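Long-range contact in methylocystis parvus OBBP MbnE (Methylocystis parvus OBBP, PDB 5ICQ), which probably binds the copper chelator methanobactin in the periplasm as a solute-binding protein of a methanobactin transport system: residues Tyr360-Ser374 and Asp558-His572. Numbering follows the deposited sequence.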
# COMPACT_ATOMS: atom_id res chain seq x y z
N TYR A 360 8.86 11.58 13.65
CA TYR A 360 7.78 11.53 12.67
C TYR A 360 7.47 12.92 12.13
O TYR A 360 7.93 13.94 12.64
CB TYR A 360 6.53 10.92 13.29
CG TYR A 360 6.61 9.42 13.48
CD1 TYR A 360 7.09 8.59 12.48
CD2 TYR A 360 6.16 8.84 14.66
CE1 TYR A 360 7.12 7.21 12.65
CE2 TYR A 360 6.19 7.48 14.83
CZ TYR A 360 6.67 6.67 13.84
OH TYR A 360 6.67 5.31 14.05
N THR A 361 6.67 12.94 11.06
CA THR A 361 6.20 14.19 10.47
C THR A 361 4.68 14.11 10.30
O THR A 361 4.14 13.03 10.04
CB THR A 361 6.91 14.47 9.12
OG1 THR A 361 6.49 15.74 8.61
CG2 THR A 361 6.58 13.42 8.12
N ARG A 362 4.00 15.24 10.47
CA ARG A 362 2.54 15.24 10.37
C ARG A 362 2.11 14.84 8.96
O ARG A 362 2.70 15.28 7.97
CB ARG A 362 1.98 16.62 10.71
CG ARG A 362 0.45 16.63 10.93
CD ARG A 362 0.09 16.03 12.32
NE ARG A 362 -1.35 15.77 12.46
CZ ARG A 362 -2.24 16.65 12.92
NH1 ARG A 362 -1.85 17.86 13.30
NH2 ARG A 362 -3.52 16.32 12.99
N THR A 363 1.09 13.99 8.88
CA THR A 363 0.46 13.69 7.59
C THR A 363 -0.51 14.80 7.20
O THR A 363 -1.42 15.14 7.97
CB THR A 363 -0.26 12.34 7.66
OG1 THR A 363 0.71 11.32 7.97
CG2 THR A 363 -0.91 12.01 6.31
N LYS A 364 -0.31 15.38 6.01
CA LYS A 364 -1.08 16.55 5.60
C LYS A 364 -1.98 16.29 4.41
O LYS A 364 -2.69 17.21 3.98
CB LYS A 364 -0.12 17.71 5.26
CG LYS A 364 0.84 18.04 6.40
CD LYS A 364 1.43 19.44 6.27
CE LYS A 364 2.52 19.51 5.23
NZ LYS A 364 3.32 20.77 5.37
N SER A 365 -1.99 15.08 3.87
CA SER A 365 -2.67 14.79 2.62
C SER A 365 -2.92 13.30 2.56
O SER A 365 -2.21 12.52 3.21
CB SER A 365 -1.82 15.27 1.42
OG SER A 365 -2.22 14.66 0.21
N PHE A 366 -3.94 12.90 1.80
CA PHE A 366 -4.12 11.47 1.55
C PHE A 366 -3.08 10.91 0.60
O PHE A 366 -2.98 9.69 0.48
CB PHE A 366 -5.54 11.20 1.02
CG PHE A 366 -6.58 11.27 2.09
CD1 PHE A 366 -7.17 12.48 2.42
CD2 PHE A 366 -6.90 10.13 2.82
CE1 PHE A 366 -8.11 12.55 3.46
CE2 PHE A 366 -7.84 10.19 3.84
CZ PHE A 366 -8.45 11.40 4.15
N PHE A 367 -2.31 11.76 -0.07
CA PHE A 367 -1.21 11.33 -0.94
C PHE A 367 -0.00 12.22 -0.64
O PHE A 367 0.53 12.91 -1.50
CB PHE A 367 -1.63 11.40 -2.41
CG PHE A 367 -2.85 10.59 -2.71
CD1 PHE A 367 -2.74 9.25 -3.04
CD2 PHE A 367 -4.11 11.16 -2.59
CE1 PHE A 367 -3.87 8.49 -3.28
CE2 PHE A 367 -5.25 10.40 -2.84
CZ PHE A 367 -5.12 9.07 -3.17
N ASP A 368 0.45 12.17 0.61
CA ASP A 368 1.37 13.19 1.12
C ASP A 368 2.77 13.00 0.54
O ASP A 368 3.17 11.90 0.15
CB ASP A 368 1.41 13.14 2.65
CG ASP A 368 1.80 14.46 3.26
OD1 ASP A 368 1.89 15.46 2.53
OD2 ASP A 368 2.00 14.52 4.50
N GLU A 369 3.51 14.11 0.48
CA GLU A 369 4.91 14.13 0.04
C GLU A 369 5.06 13.52 -1.35
O GLU A 369 5.92 12.66 -1.60
CB GLU A 369 5.80 13.41 1.05
CG GLU A 369 5.74 13.99 2.45
CD GLU A 369 6.96 13.61 3.27
OE1 GLU A 369 6.80 13.18 4.42
OE2 GLU A 369 8.09 13.74 2.74
N SER A 370 4.22 13.96 -2.28
CA SER A 370 4.28 13.40 -3.62
C SER A 370 3.61 14.36 -4.58
O SER A 370 2.98 15.34 -4.18
CB SER A 370 3.62 12.01 -3.68
OG SER A 370 2.25 12.08 -4.02
N GLU A 371 3.77 14.05 -5.88
CA GLU A 371 3.18 14.88 -6.91
C GLU A 371 1.66 14.83 -6.88
O GLU A 371 1.02 15.71 -7.48
CB GLU A 371 3.66 14.42 -8.29
CG GLU A 371 2.85 13.26 -8.81
CD GLU A 371 3.48 12.57 -9.99
OE1 GLU A 371 3.40 11.32 -10.03
OE2 GLU A 371 4.05 13.25 -10.87
N LEU A 372 1.07 13.82 -6.25
CA LEU A 372 -0.38 13.68 -6.18
C LEU A 372 -1.01 14.54 -5.10
O LEU A 372 -2.24 14.64 -5.06
CB LEU A 372 -0.77 12.22 -5.94
CG LEU A 372 -0.29 11.21 -6.99
CD1 LEU A 372 -0.69 9.80 -6.56
CD2 LEU A 372 -0.85 11.54 -8.36
N SER A 373 -0.20 15.14 -4.24
CA SER A 373 -0.71 15.84 -3.06
C SER A 373 -1.30 17.19 -3.42
O SER A 373 -0.74 17.92 -4.25
CB SER A 373 0.44 16.02 -2.06
OG SER A 373 -0.04 16.64 -0.89
N SER A 374 -2.42 17.55 -2.78
CA SER A 374 -2.93 18.92 -2.88
C SER A 374 -2.23 19.88 -1.92
O SER A 374 -2.46 21.08 -2.01
CB SER A 374 -4.44 18.96 -2.61
OG SER A 374 -4.73 18.63 -1.26
N ASP A 558 -8.05 14.68 -3.57
CA ASP A 558 -7.44 14.96 -2.27
C ASP A 558 -8.14 16.13 -1.59
O ASP A 558 -8.50 16.06 -0.41
CB ASP A 558 -5.94 15.24 -2.45
CG ASP A 558 -5.14 15.19 -1.14
OD1 ASP A 558 -5.47 14.38 -0.25
OD2 ASP A 558 -4.15 15.96 -1.01
N ARG A 559 -8.36 17.22 -2.33
CA ARG A 559 -9.02 18.39 -1.77
C ARG A 559 -10.42 18.06 -1.26
O ARG A 559 -10.84 18.57 -0.22
CB ARG A 559 -9.11 19.53 -2.80
CG ARG A 559 -7.75 19.86 -3.41
CD ARG A 559 -7.75 21.16 -4.21
NE ARG A 559 -6.56 21.17 -5.06
CZ ARG A 559 -5.43 21.80 -4.76
NH1 ARG A 559 -5.35 22.45 -3.60
NH2 ARG A 559 -4.39 21.73 -5.58
N VAL A 560 -11.17 17.25 -2.01
CA VAL A 560 -12.53 16.91 -1.58
C VAL A 560 -12.50 16.05 -0.32
O VAL A 560 -13.26 16.29 0.63
CB VAL A 560 -13.29 16.21 -2.72
CG1 VAL A 560 -14.64 15.69 -2.23
CG2 VAL A 560 -13.50 17.17 -3.91
N LEU A 561 -11.62 15.05 -0.27
CA LEU A 561 -11.50 14.23 0.93
C LEU A 561 -11.12 15.08 2.14
O LEU A 561 -11.72 14.96 3.21
CB LEU A 561 -10.47 13.13 0.73
CG LEU A 561 -10.82 11.99 -0.23
CD1 LEU A 561 -9.67 10.98 -0.25
CD2 LEU A 561 -12.13 11.32 0.21
N LEU A 562 -10.09 15.91 1.99
CA LEU A 562 -9.63 16.71 3.12
C LEU A 562 -10.72 17.67 3.59
O LEU A 562 -10.86 17.93 4.79
CB LEU A 562 -8.36 17.49 2.75
CG LEU A 562 -7.13 16.62 2.53
CD1 LEU A 562 -5.98 17.43 1.86
CD2 LEU A 562 -6.65 16.06 3.87
N SER A 563 -11.49 18.24 2.64
CA SER A 563 -12.51 19.23 2.97
C SER A 563 -13.68 18.63 3.73
O SER A 563 -14.48 19.39 4.28
CB SER A 563 -13.03 19.91 1.71
OG SER A 563 -12.02 20.74 1.16
N GLY A 564 -13.81 17.31 3.75
CA GLY A 564 -14.84 16.68 4.55
C GLY A 564 -14.47 16.47 6.00
O GLY A 564 -15.36 16.21 6.82
N PHE A 565 -13.19 16.58 6.34
CA PHE A 565 -12.73 16.36 7.72
C PHE A 565 -13.29 15.05 8.26
O PHE A 565 -13.82 14.98 9.38
CB PHE A 565 -13.10 17.56 8.60
CG PHE A 565 -12.46 18.83 8.12
CD1 PHE A 565 -11.16 19.13 8.49
CD2 PHE A 565 -13.12 19.66 7.21
CE1 PHE A 565 -10.53 20.28 8.00
CE2 PHE A 565 -12.50 20.80 6.71
CZ PHE A 565 -11.21 21.11 7.11
N TYR A 566 -13.18 14.00 7.44
CA TYR A 566 -13.60 12.67 7.86
C TYR A 566 -12.62 12.06 8.84
O TYR A 566 -13.00 11.15 9.60
CB TYR A 566 -13.75 11.75 6.65
CG TYR A 566 -14.74 12.28 5.64
CD1 TYR A 566 -16.11 12.26 5.90
CD2 TYR A 566 -14.31 12.80 4.43
CE1 TYR A 566 -17.03 12.76 4.97
CE2 TYR A 566 -15.22 13.30 3.50
CZ TYR A 566 -16.57 13.28 3.78
OH TYR A 566 -17.44 13.76 2.84
N VAL A 567 -11.38 12.52 8.83
CA VAL A 567 -10.32 11.96 9.66
C VAL A 567 -9.56 13.12 10.28
O VAL A 567 -9.55 14.24 9.75
CB VAL A 567 -9.35 11.05 8.86
CG1 VAL A 567 -10.09 9.98 8.11
CG2 VAL A 567 -8.54 11.88 7.90
N VAL A 568 -8.94 12.86 11.43
CA VAL A 568 -7.90 13.73 11.96
C VAL A 568 -6.57 13.10 11.58
O VAL A 568 -6.22 12.05 12.14
CB VAL A 568 -8.02 13.91 13.48
CG1 VAL A 568 -6.92 14.88 13.98
CG2 VAL A 568 -9.40 14.44 13.84
N PRO A 569 -5.83 13.66 10.63
CA PRO A 569 -4.64 12.96 10.13
C PRO A 569 -3.61 12.82 11.24
O PRO A 569 -3.43 13.73 12.06
CB PRO A 569 -4.13 13.87 9.01
CG PRO A 569 -5.21 14.87 8.76
CD PRO A 569 -5.99 15.00 10.04
N LEU A 570 -2.93 11.68 11.25
CA LEU A 570 -1.87 11.44 12.22
C LEU A 570 -0.52 11.75 11.58
O LEU A 570 -0.26 12.90 11.23
CB LEU A 570 -1.97 10.01 12.77
CG LEU A 570 -3.13 9.88 13.77
CD1 LEU A 570 -3.40 8.43 14.14
CD2 LEU A 570 -2.86 10.70 15.04
N PHE A 571 0.36 10.76 11.41
CA PHE A 571 1.75 11.09 11.11
C PHE A 571 2.45 9.89 10.46
O PHE A 571 1.95 8.77 10.49
CB PHE A 571 2.48 11.52 12.38
CG PHE A 571 2.19 10.64 13.56
CD1 PHE A 571 2.94 9.50 13.79
CD2 PHE A 571 1.16 10.94 14.43
CE1 PHE A 571 2.67 8.67 14.87
CE2 PHE A 571 0.89 10.13 15.52
CZ PHE A 571 1.64 9.00 15.74
N HIS A 572 3.62 10.16 9.88
CA HIS A 572 4.36 9.14 9.15
C HIS A 572 5.85 9.45 9.23
O HIS A 572 6.25 10.54 9.64
CB HIS A 572 3.90 9.07 7.68
CG HIS A 572 4.16 10.33 6.91
ND1 HIS A 572 3.24 11.35 6.81
CD2 HIS A 572 5.25 10.73 6.21
CE1 HIS A 572 3.75 12.33 6.09
NE2 HIS A 572 4.97 11.98 5.71
O HOH W 1 -0.31 8.89 8.40
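Asp-558 OD2 accepts three hydrogen bonds from segment 360-374. Ser-365 OG, 2.6 Å from Asp-558 OD2, and Ser-374 OG meet it from opposite faces of the carboxylate plane. Ser-374 N donates to the anti lone pair of OD2. The other oxygen, OD1, takes Phe-366 N on its syn side. An alanine in place of Asp-558 would probably leave both serine hydroxyls and two backbone N-H groups without their acceptor, and loop 363-374 less firmly tied to helix 547-563. Next to this site the Phe-366 ring packs on the same helix. Leu-561 CD1 sits over one face, 4.0 Å from the ring centroid. Leu-562 CD2 and, from the following strand, Val-567 CG2 also touch the ring. Strand 567-572 pairs antiparallel with the short strand 361-362 and, in the same mixed sheet of this solute-binding fold, with strand 322-326. Arg-362 bends at chi2 (76°) and brings NE and NH2 side-on to Pro-569 O, which lies in the guanidinium plane. The His-572 ring is held at both nitrogens. ND1 is 2.8 Å from Thr-363 OG1, and NE2 donates to Glu-369 OE1 at 2.5 Å. Thr-361 CG2 covers one face of the imidazole. Glu-369 OE2 forms a salt bridge with Lys-314.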